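Local coordinates for extracellular fatty acid-binding protein (Gallus gallus, PDB 3SAO) that binds ferric siderophores, long-chain fatty acids and lysophosphatidic acid in a lipocalin barrel, and may act as an antibacterial siderophore-sequestering factor and lysophosphatidic acid sensor, at residues I14-S19 with A126-L131; K92-I97 with P122-I127; H109-Y114 with K130-R135. One frame throughout, in Å; residues are numbered along the deposited sequence.

All three contacts seat helix 122-133 against the outside of the lipocalin barrel, on neighbouring strands of its antiparallel sheet. The strands come first along the chain, 10-18, then 94-103 and 106-115, and the helix follows them. Contact 2 uses the start of the helix, contact 1 its middle and contact 3 its end. Contacts 1 and 2 share Ala126 and Ile127, with centres about 8 Å apart; contacts 1 and 3 share Lys130 and Leu131, with centres about 5 Å apart; the centres of contacts 2 and 3 are about 11 Å apart. The same wall carries the helix on its outer side and lines the lipid pocket inside, where contacts 2 and 3 touch the ligand.

Contact 1: residues I14-S19 with A126-L131; sequences IVALAS and AIFRKL
Phe128 points its ring from the helix at the backbone of strand 10-18 and meets it edge-first. The leading atom, CZ, lies 3.8 Å from Leu17 C and 3.9 Å from Ala18 N, both close to the ring plane, so the peptide link between Leu17 and Ala18 is touched by the rim of the ring and not by a face. Two methyl groups complete the seat: Ala16 CB approaches CE2 of Phe128 obliquely at 3.9 Å, and Ala18 CB lies 3.9 Å from Phe128 CZ. With CG opposite the backbone N (chi1 -178°), the ring extends away from the helix toward the strand.

Alanine suits positions 16 and 18 because both CB atoms face the helix, and a small group on each lets the ring reach the main chain between them. Leu17, between the two alanines, sends its side chain the other way, toward Arg112 of the lipid-binding site. Ala18 N probably hydrogen-bonds Met111 O of the adjacent strand, so its hydrogen is already used within the sheet, and the ring edge meets the peptide by van der Waals contact.

The strand and helix segments run nearly parallel, 5° apart, with their axes 10.0 Å from each other, a gap that a phenylalanine can bridge. Phe128 also packs on Leu113 of strand 106-115, on Val96 CG1 of strand 94-103 through its CD1 at 3.8 Å, and on Val142; it thus touches three neighbouring barrel strands and the short strand 142-144 that pairs with 10-18.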
loop_
_atom_site.group_PDB
_atom_site.type_symbol
_atom_site.label_atom_id
_atom_site.label_comp_id
_atom_site.label_asym_id
_atom_site.label_seq_id
_atom_site.Cartn_x
_atom_site.Cartn_y
_atom_site.Cartn_z
ATOM N N ILE A 14 0.210 5.669 0.477
ATOM C CA ILE A 14 -0.894 4.816 0.120
ATOM C C ILE A 14 -2.167 5.643 0.307
ATOM O O ILE A 14 -2.500 6.052 1.416
ATOM C CB ILE A 14 -0.901 3.582 0.960
ATOM C CG1 ILE A 14 0.456 2.870 0.832
ATOM C CG2 ILE A 14 -2.092 2.662 0.566
ATOM C CD1 ILE A 14 0.663 1.690 1.754
ATOM N N VAL A 15 -2.838 5.925 -0.804
ATOM C CA VAL A 15 -3.844 6.990 -0.836
ATOM C C VAL A 15 -5.243 6.432 -1.089
ATOM O O VAL A 15 -6.235 7.139 -0.917
ATOM C CB VAL A 15 -3.496 8.100 -1.874
ATOM C CG1 VAL A 15 -2.124 8.670 -1.593
ATOM C CG2 VAL A 15 -3.609 7.563 -3.331
ATOM N N ALA A 16 -5.343 5.149 -1.435
ATOM C CA ALA A 16 -6.654 4.501 -1.557
ATOM C C ALA A 16 -6.490 3.000 -1.442
ATOM O O ALA A 16 -5.425 2.469 -1.672
ATOM C CB ALA A 16 -7.328 4.855 -2.886
ATOM N N LEU A 17 -7.582 2.366 -1.070
ATOM C CA LEU A 17 -7.695 0.960 -0.754
ATOM C C LEU A 17 -8.989 0.448 -1.315
ATOM O O LEU A 17 -9.972 1.187 -1.425
ATOM C CB LEU A 17 -7.745 0.749 0.760
ATOM C CG LEU A 17 -6.597 1.343 1.575
ATOM C CD1 LEU A 17 -6.922 1.137 3.083
ATOM C CD2 LEU A 17 -5.277 0.720 1.200
ATOM N N ALA A 18 -9.003 -0.832 -1.645
ATOM C CA ALA A 18 -10.233 -1.494 -2.017
ATOM C C ALA A 18 -10.266 -2.895 -1.416
ATOM O O ALA A 18 -9.307 -3.667 -1.555
ATOM C CB ALA A 18 -10.403 -1.534 -3.541
ATOM N N SER A 19 -11.396 -3.245 -0.799
ATOM C CA SER A 19 -11.570 -4.574 -0.184
ATOM C C SER A 19 -13.032 -4.807 0.146
ATOM O O SER A 19 -13.800 -3.854 0.214
ATOM C CB SER A 19 -10.736 -4.685 1.097
ATOM O OG SER A 19 -11.154 -5.748 1.948
ATOM N N ALA A 126 -8.392 7.091 -11.553
ATOM C CA ALA A 126 -9.219 6.468 -12.588
ATOM C C ALA A 126 -8.775 5.038 -12.930
ATOM O O ALA A 126 -9.632 4.136 -13.053
ATOM C CB ALA A 126 -9.259 7.339 -13.835
ATOM N N ILE A 127 -7.463 4.802 -13.016
ATOM C CA ILE A 127 -6.952 3.452 -13.318
ATOM C C ILE A 127 -7.221 2.510 -12.151
ATOM O O ILE A 127 -7.567 1.339 -12.353
ATOM C CB ILE A 127 -5.427 3.420 -13.693
ATOM C CG1 ILE A 127 -4.909 1.986 -13.812
ATOM C CG2 ILE A 127 -4.548 4.104 -12.682
ATOM C CD1 ILE A 127 -5.634 1.175 -14.815
ATOM N N PHE A 128 -7.011 3.006 -10.940
ATOM C CA PHE A 128 -7.300 2.216 -9.730
ATOM C C PHE A 128 -8.769 1.763 -9.701
ATOM O O PHE A 128 -9.061 0.567 -9.496
ATOM C CB PHE A 128 -6.977 3.027 -8.494
ATOM C CG PHE A 128 -7.204 2.295 -7.209
ATOM C CD1 PHE A 128 -6.325 1.295 -6.783
ATOM C CD2 PHE A 128 -8.242 2.650 -6.392
ATOM C CE1 PHE A 128 -6.557 0.616 -5.569
ATOM C CE2 PHE A 128 -8.477 1.978 -5.201
ATOM C CZ PHE A 128 -7.625 0.971 -4.793
ATOM N N ARG A 129 -9.682 2.723 -9.886
ATOM C CA ARG A 129 -11.129 2.426 -9.854
ATOM C C ARG A 129 -11.538 1.443 -10.969
ATOM O O ARG A 129 -12.273 0.485 -10.714
ATOM C CB ARG A 129 -11.969 3.708 -9.892
ATOM C CG ARG A 129 -11.959 4.528 -8.594
ATOM C CD ARG A 129 -13.011 5.628 -8.595
ATOM N NE ARG A 129 -13.042 6.325 -7.311
ATOM C CZ ARG A 129 -13.652 5.876 -6.212
ATOM N NH1 ARG A 129 -14.339 4.744 -6.220
ATOM N NH2 ARG A 129 -13.594 6.587 -5.097
ATOM N N LYS A 130 -10.995 1.638 -12.166
ATOM C CA LYS A 130 -11.138 0.676 -13.262
ATOM C C LYS A 130 -10.703 -0.736 -12.917
ATOM O O LYS A 130 -11.437 -1.695 -13.132
ATOM C CB LYS A 130 -10.343 1.118 -14.484
ATOM C CG LYS A 130 -10.562 0.243 -15.696
ATOM C CD LYS A 130 -9.893 0.792 -16.941
ATOM C CE LYS A 130 -8.383 0.675 -16.853
ATOM N NZ LYS A 130 -7.733 1.013 -18.148
ATOM N N LEU A 131 -9.478 -0.885 -12.443
ATOM C CA LEU A 131 -9.006 -2.210 -12.096
ATOM C C LEU A 131 -9.733 -2.816 -10.885
ATOM O O LEU A 131 -9.924 -4.032 -10.854
ATOM C CB LEU A 131 -7.509 -2.184 -11.858
ATOM C CG LEU A 131 -6.691 -1.848 -13.110
ATOM C CD1 LEU A 131 -5.209 -1.729 -12.748
ATOM C CD2 LEU A 131 -6.920 -2.868 -14.240
#

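Contact 2: residues K92-I97 with P122-I127. With NKN ((2R)-2-hydroxy-3-(phosphonooxy)propyl tetradecanoate), chain C.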
loop_
_atom_site.group_PDB
_atom_site.type_symbol
_atom_site.label_atom_id
_atom_site.label_comp_id
_atom_site.label_asym_id
_atom_site.label_seq_id
_atom_site.Cartn_x
_atom_site.Cartn_y
_atom_site.Cartn_z
ATOM N N LYS A 92 6.971 6.096 -11.384
ATOM C CA LYS A 92 7.362 7.483 -11.126
ATOM C C LYS A 92 6.390 8.239 -10.214
ATOM O O LYS A 92 6.827 8.997 -9.331
ATOM C CB LYS A 92 7.470 8.247 -12.456
ATOM N N SER A 93 5.092 8.047 -10.467
ATOM C CA SER A 93 3.998 8.876 -9.952
ATOM C C SER A 93 2.998 8.082 -9.104
ATOM O O SER A 93 2.488 8.577 -8.118
ATOM C CB SER A 93 3.256 9.516 -11.124
ATOM O OG SER A 93 3.428 10.920 -11.087
ATOM N N TYR A 94 2.667 6.871 -9.546
ATOM C CA TYR A 94 1.639 6.049 -8.930
ATOM C C TYR A 94 1.918 4.572 -9.198
ATOM O O TYR A 94 2.677 4.237 -10.120
ATOM C CB TYR A 94 0.244 6.421 -9.494
ATOM C CG TYR A 94 0.025 5.832 -10.873
ATOM C CD1 TYR A 94 0.597 6.426 -11.984
ATOM C CD2 TYR A 94 -0.596 4.612 -11.038
ATOM C CE1 TYR A 94 0.477 5.874 -13.233
ATOM C CE2 TYR A 94 -0.721 4.047 -12.278
ATOM C CZ TYR A 94 -0.175 4.690 -13.381
ATOM O OH TYR A 94 -0.236 4.159 -14.639
ATOM N N ALA A 95 1.266 3.693 -8.440
ATOM C CA ALA A 95 1.230 2.271 -8.731
ATOM C C ALA A 95 -0.039 1.665 -8.116
ATOM O O ALA A 95 -0.419 2.015 -7.003
ATOM C CB ALA A 95 2.431 1.558 -8.175
ATOM N N VAL A 96 -0.623 0.710 -8.828
ATOM C CA VAL A 96 -1.753 -0.083 -8.357
ATOM C C VAL A 96 -1.279 -1.493 -8.004
ATOM O O VAL A 96 -0.742 -2.209 -8.836
ATOM C CB VAL A 96 -2.883 -0.156 -9.385
ATOM C CG1 VAL A 96 -4.081 -0.961 -8.809
ATOM C CG2 VAL A 96 -3.302 1.231 -9.791
ATOM N N ILE A 97 -1.467 -1.864 -6.742
ATOM C CA ILE A 97 -0.907 -3.087 -6.174
ATOM C C ILE A 97 -2.052 -3.949 -5.713
ATOM O O ILE A 97 -2.982 -3.478 -5.036
ATOM C CB ILE A 97 -0.030 -2.803 -4.908
ATOM C CG1 ILE A 97 1.077 -1.824 -5.233
ATOM C CG2 ILE A 97 0.546 -4.118 -4.326
ATOM C CD1 ILE A 97 1.967 -2.282 -6.293
ATOM N N PRO A 122 -5.979 12.595 -10.852
ATOM C CA PRO A 122 -7.184 12.026 -11.440
ATOM C C PRO A 122 -6.904 10.771 -12.253
ATOM O O PRO A 122 -7.681 9.809 -12.197
ATOM C CB PRO A 122 -7.679 13.151 -12.347
ATOM C CG PRO A 122 -7.225 14.391 -11.649
ATOM C CD PRO A 122 -5.930 14.060 -11.020
ATOM N N THR A 123 -5.783 10.788 -12.975
ATOM C CA THR A 123 -5.411 9.720 -13.897
ATOM C C THR A 123 -5.189 8.412 -13.141
ATOM O O THR A 123 -5.768 7.363 -13.469
ATOM C CB THR A 123 -4.120 10.089 -14.652
ATOM O OG1 THR A 123 -4.357 11.245 -15.476
ATOM C CG2 THR A 123 -3.648 8.932 -15.532
ATOM N N ALA A 124 -4.339 8.498 -12.129
ATOM C CA ALA A 124 -4.051 7.381 -11.247
ATOM C C ALA A 124 -5.312 6.858 -10.568
ATOM O O ALA A 124 -5.503 5.640 -10.481
ATOM C CB ALA A 124 -3.042 7.798 -10.195
ATOM N N MET A 125 -6.149 7.760 -10.051
ATOM C CA MET A 125 -7.362 7.316 -9.359
ATOM C C MET A 125 -8.277 6.562 -10.337
ATOM O O MET A 125 -8.898 5.544 -9.980
ATOM C CB MET A 125 -8.138 8.474 -8.713
ATOM C CG MET A 125 -9.412 8.041 -7.971
ATOM S SD MET A 125 -9.148 6.875 -6.576
ATOM C CE MET A 125 -8.236 7.914 -5.496
ATOM N N ALA A 126 -8.392 7.091 -11.553
ATOM C CA ALA A 126 -9.219 6.468 -12.588
ATOM C C ALA A 126 -8.775 5.038 -12.930
ATOM O O ALA A 126 -9.632 4.136 -13.053
ATOM C CB ALA A 126 -9.259 7.339 -13.835
ATOM N N ILE A 127 -7.463 4.802 -13.016
ATOM C CA ILE A 127 -6.952 3.452 -13.318
ATOM C C ILE A 127 -7.221 2.510 -12.151
ATOM O O ILE A 127 -7.567 1.339 -12.353
ATOM C CB ILE A 127 -5.427 3.420 -13.693
ATOM C CG1 ILE A 127 -4.909 1.986 -13.812
ATOM C CG2 ILE A 127 -4.548 4.104 -12.682
ATOM C CD1 ILE A 127 -5.634 1.175 -14.815
HETATM O OAA NKN C . 2.121 -4.690 0.811
HETATM O OAB NKN C . 0.338 -4.044 -0.618
HETATM P PAC NKN C . 1.668 -3.583 -0.094
HETATM O OAD NKN C . 1.698 -2.196 0.497
HETATM O OAE NKN C . 5.242 1.118 -5.335
HETATM O OAF NKN C . 2.669 -3.528 -1.341
HETATM C CAG NKN C . 4.031 -3.083 -1.328
HETATM C CAH NKN C . 4.545 -2.869 -2.748
HETATM C CAI NKN C . 5.225 -1.522 -3.049
HETATM O OAJ NKN C . 4.784 -0.977 -4.312
HETATM C CAK NKN C . 5.531 -0.072 -5.198
HETATM C CAL NKN C . 6.646 -0.627 -6.045
HETATM C CAM NKN C . 6.305 -0.406 -7.512
HETATM C CAN NKN C . 7.190 -1.227 -8.442
HETATM C CAO NKN C . 8.083 -2.204 -7.676
HETATM O OAY NKN C . 5.513 -3.898 -2.977
#
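The methyl group of Ala124 rests against the root of Tyr94: its CB is 3.6 Å from Tyr94 CB and 3.7 Å from Tyr94 CG, approaching the ring obliquely. Further out along the same ring, Tyr94 CE2 meets CG2 of Ile127 at 3.8 Å, the two side chains crossing at about a right angle. Val96 adds a looser apolar touch, its CG2 lying 4.3 Å from the CG2 of Ile127. Alanine fits at 124 because the backbones come close here, and the beta-branched isoleucine one helical turn later fills the wider interval to the strand.

The next shell fixes the tyrosine. Its CG stands between the backbone N and the carbonyl carbon (chi1 77°), a rotation that sets CB and CG beside the Ala124 methyl and CE2 beside Ile127. The hydroxyl hydrogen-bonds Asp88 OD2 of strand 82-89. A tyrosine can therefore offer carbon to the helix while its polar end is satisfied by the neighbouring strand. Just before the strand, Asp90 OD1 accepts hydrogen bonds from the backbone N atoms of Lys92, Ser93 and Tyr94, holding the turn that leads into it. At the start of the helix, Ala124 N is bonded to Ser121 OG.

Ile97 belongs to the other side of the strand and lines the ligand pocket: its CD1 is 3.7 Å from the ester oxygen OAJ of the bound lysophosphatidic acid, while its CG2 lies 3.7 Å from phosphate oxygen OAB.

Strand and helix segments run 11° apart with axes 9.0 Å from each other. Strand 94-103 is paired on its two edges with strands 82-89 and 106-115, and the first turns of helix 122-133 pack on its outer face, with Ile127 reaching Asp88 of 82-89 and Met125 reaching Leu113 of 106-115.

Contact 3: residues H109-Y114 with K130-R135. With NKN ((2R)-2-hydroxy-3-(phosphonooxy)propyl tetradecanoate), chain C.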
loop_
_atom_site.group_PDB
_atom_site.type_symbol
_atom_site.label_atom_id
_atom_site.label_comp_id
_atom_site.label_asym_id
_atom_site.label_seq_id
_atom_site.Cartn_x
_atom_site.Cartn_y
_atom_site.Cartn_z
ATOM N N HIS A 109 -7.660 -10.322 0.576
ATOM C CA HIS A 109 -7.198 -9.582 -0.567
ATOM C C HIS A 109 -7.453 -8.111 -0.316
ATOM O O HIS A 109 -8.426 -7.742 0.354
ATOM C CB HIS A 109 -7.899 -10.005 -1.878
ATOM C CG HIS A 109 -7.802 -11.471 -2.190
ATOM N ND1 HIS A 109 -6.685 -12.039 -2.769
ATOM C CD2 HIS A 109 -8.713 -12.468 -2.073
ATOM C CE1 HIS A 109 -6.903 -13.331 -2.963
ATOM N NE2 HIS A 109 -8.131 -13.614 -2.565
ATOM N N MET A 110 -6.562 -7.284 -0.839
ATOM C CA MET A 110 -6.777 -5.837 -0.847
ATOM C C MET A 110 -6.048 -5.221 -2.019
ATOM O O MET A 110 -4.973 -5.654 -2.387
ATOM C CB MET A 110 -6.290 -5.209 0.455
ATOM C CG MET A 110 -6.687 -3.733 0.591
ATOM S SD MET A 110 -6.310 -3.104 2.215
ATOM C CE MET A 110 -7.546 -3.939 3.229
ATOM N N MET A 111 -6.651 -4.219 -2.622
ATOM C CA MET A 111 -5.989 -3.397 -3.589
ATOM C C MET A 111 -5.559 -2.125 -2.919
ATOM O O MET A 111 -6.327 -1.538 -2.133
ATOM C CB MET A 111 -6.932 -3.077 -4.730
ATOM C CG MET A 111 -7.223 -4.259 -5.569
ATOM S SD MET A 111 -8.192 -3.849 -7.038
ATOM C CE MET A 111 -7.259 -2.554 -7.853
ATOM N N ARG A 112 -4.374 -1.657 -3.279
ATOM C CA ARG A 112 -3.856 -0.393 -2.775
ATOM C C ARG A 112 -3.358 0.542 -3.910
ATOM O O ARG A 112 -2.829 0.104 -4.906
ATOM C CB ARG A 112 -2.725 -0.652 -1.789
ATOM C CG ARG A 112 -3.066 -1.529 -0.629
ATOM C CD ARG A 112 -1.895 -1.632 0.332
ATOM N NE ARG A 112 -2.357 -2.164 1.604
ATOM C CZ ARG A 112 -2.472 -3.454 1.889
ATOM N NH1 ARG A 112 -2.093 -4.370 1.011
ATOM N NH2 ARG A 112 -2.978 -3.825 3.055
ATOM N N LEU A 113 -3.569 1.842 -3.768
ATOM C CA LEU A 113 -3.001 2.815 -4.703
ATOM C C LEU A 113 -1.879 3.574 -4.002
ATOM O O LEU A 113 -2.122 4.303 -3.030
ATOM C CB LEU A 113 -4.076 3.801 -5.178
ATOM C CG LEU A 113 -3.672 4.955 -6.079
ATOM C CD1 LEU A 113 -2.986 4.470 -7.391
ATOM C CD2 LEU A 113 -4.936 5.820 -6.364
ATOM N N TYR A 114 -0.664 3.393 -4.498
ATOM C CA TYR A 114 0.497 4.180 -4.124
ATOM C C TYR A 114 0.560 5.461 -4.974
ATOM O O TYR A 114 0.377 5.413 -6.190
ATOM C CB TYR A 114 1.777 3.356 -4.317
ATOM C CG TYR A 114 2.062 2.377 -3.205
ATOM C CD1 TYR A 114 3.182 2.538 -2.383
ATOM C CD2 TYR A 114 1.251 1.287 -2.983
ATOM C CE1 TYR A 114 3.450 1.663 -1.346
ATOM C CE2 TYR A 114 1.522 0.388 -1.914
ATOM C CZ TYR A 114 2.621 0.602 -1.115
ATOM O OH TYR A 114 2.906 -0.215 -0.059
ATOM N N LYS A 130 -10.995 1.638 -12.166
ATOM C CA LYS A 130 -11.138 0.676 -13.262
ATOM C C LYS A 130 -10.703 -0.736 -12.917
ATOM O O LYS A 130 -11.437 -1.695 -13.132
ATOM C CB LYS A 130 -10.343 1.118 -14.484
ATOM C CG LYS A 130 -10.562 0.243 -15.696
ATOM C CD LYS A 130 -9.893 0.792 -16.941
ATOM C CE LYS A 130 -8.383 0.675 -16.853
ATOM N NZ LYS A 130 -7.733 1.013 -18.148
ATOM N N LEU A 131 -9.478 -0.885 -12.443
ATOM C CA LEU A 131 -9.006 -2.210 -12.096
ATOM C C LEU A 131 -9.733 -2.816 -10.885
ATOM O O LEU A 131 -9.924 -4.032 -10.854
ATOM C CB LEU A 131 -7.509 -2.184 -11.858
ATOM C CG LEU A 131 -6.691 -1.848 -13.110
ATOM C CD1 LEU A 131 -5.209 -1.729 -12.748
ATOM C CD2 LEU A 131 -6.920 -2.868 -14.240
ATOM N N ALA A 132 -10.079 -1.994 -9.886
ATOM C CA ALA A 132 -10.958 -2.419 -8.779
ATOM C C ALA A 132 -12.283 -2.946 -9.298
ATOM O O ALA A 132 -12.748 -4.035 -8.911
ATOM C CB ALA A 132 -11.193 -1.262 -7.795
ATOM N N ARG A 133 -12.944 -2.168 -10.141
ATOM C CA ARG A 133 -14.228 -2.605 -10.665
ATOM C C ARG A 133 -14.153 -3.924 -11.433
ATOM O O ARG A 133 -15.103 -4.719 -11.412
ATOM C CB ARG A 133 -14.869 -1.509 -11.526
ATOM C CG ARG A 133 -16.367 -1.536 -11.439
ATOM C CD ARG A 133 -17.023 -0.277 -12.040
ATOM N N GLU A 134 -13.031 -4.178 -12.089
ATOM C CA GLU A 134 -12.798 -5.451 -12.775
ATOM C C GLU A 134 -12.716 -6.655 -11.852
ATOM O O GLU A 134 -12.885 -7.786 -12.307
ATOM C CB GLU A 134 -11.531 -5.384 -13.614
ATOM C CG GLU A 134 -11.708 -4.554 -14.869
ATOM C CD GLU A 134 -10.598 -4.762 -15.878
ATOM O OE1 GLU A 134 -9.647 -5.520 -15.599
ATOM O OE2 GLU A 134 -10.668 -4.116 -16.940
ATOM N N ARG A 135 -12.447 -6.434 -10.572
ATOM C CA ARG A 135 -12.434 -7.530 -9.611
ATOM C C ARG A 135 -13.740 -7.501 -8.801
ATOM O O ARG A 135 -13.807 -8.106 -7.747
ATOM C CB ARG A 135 -11.209 -7.439 -8.702
ATOM C CG ARG A 135 -9.941 -7.917 -9.427
ATOM C CD ARG A 135 -8.701 -7.641 -8.696
ATOM N NE ARG A 135 -7.551 -7.721 -9.583
ATOM C CZ ARG A 135 -6.772 -8.784 -9.745
ATOM N NH1 ARG A 135 -6.974 -9.909 -9.068
ATOM N NH2 ARG A 135 -5.743 -8.695 -10.555
HETATM O OAA NKN C . 2.121 -4.690 0.811
HETATM O OAB NKN C . 0.338 -4.044 -0.618
HETATM P PAC NKN C . 1.668 -3.583 -0.094
HETATM O OAD NKN C . 1.698 -2.196 0.497
HETATM O OAE NKN C . 5.242 1.118 -5.335
HETATM O OAF NKN C . 2.669 -3.528 -1.341
HETATM C CAG NKN C . 4.031 -3.083 -1.328
HETATM C CAH NKN C . 4.545 -2.869 -2.748
HETATM C CAI NKN C . 5.225 -1.522 -3.049
HETATM O OAJ NKN C . 4.784 -0.977 -4.312
HETATM C CAK NKN C . 5.531 -0.072 -5.198
HETATM C CAL NKN C . 6.646 -0.627 -6.045
HETATM C CAM NKN C . 6.305 -0.406 -7.512
HETATM C CAN NKN C . 7.190 -1.227 -8.442
HETATM C CAO NKN C . 8.083 -2.204 -7.676
HETATM O OAY NKN C . 5.513 -3.898 -2.977
#
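Arg112 NH1 donates a hydrogen bond to phosphate oxygen OAB of the lysophosphatidic acid at 2.9 Å, bent to 131° at the hydrogen. OAB comes to the guanidinium obliquely, which fits the bent bond, and Met110 CB lies over one face of the group, toward its rim. The arginine runs extended from CG to NE, long enough to carry the guanidinium to the headgroup. Lys82 NZ also bonds the ligand, and the two positive charges suit a site that takes an anionic headgroup; Lys82 and Arg112 also bind enterobactin. Tyr114 OH would donate to OAD, at the ring edge in its plane, but the modelled separation is too short to be trusted. CAI and OAJ of the glycerol ester lie over one face of the same ring.

Met111 points to the outside of the barrel and packs against the helix. Its chain bends at the last torsion (chi3 54°), bringing CE to 3.5 Å from Ala132 N and 4.0 Å from Leu131 CB. Its sulfur lies 3.6 Å from Ala132 CA and 4.2 Å from Arg135 CD. A flexible, unbranched methionine can fold along the helix backbone in this way, and the small side chain of Ala132 permits the close approach.

Arg135 reaches on to a cation-pi contact with Phe98, a ring that His109 meets as well. Strand 106-115 lies between strands 10-18 and 94-103: Leu113 pairs with Val15 and Ala16 on one edge, and Arg112 with Ile97 on the other. The last turn of helix 122-133 packs on its outer surface, and the ligand on its inner.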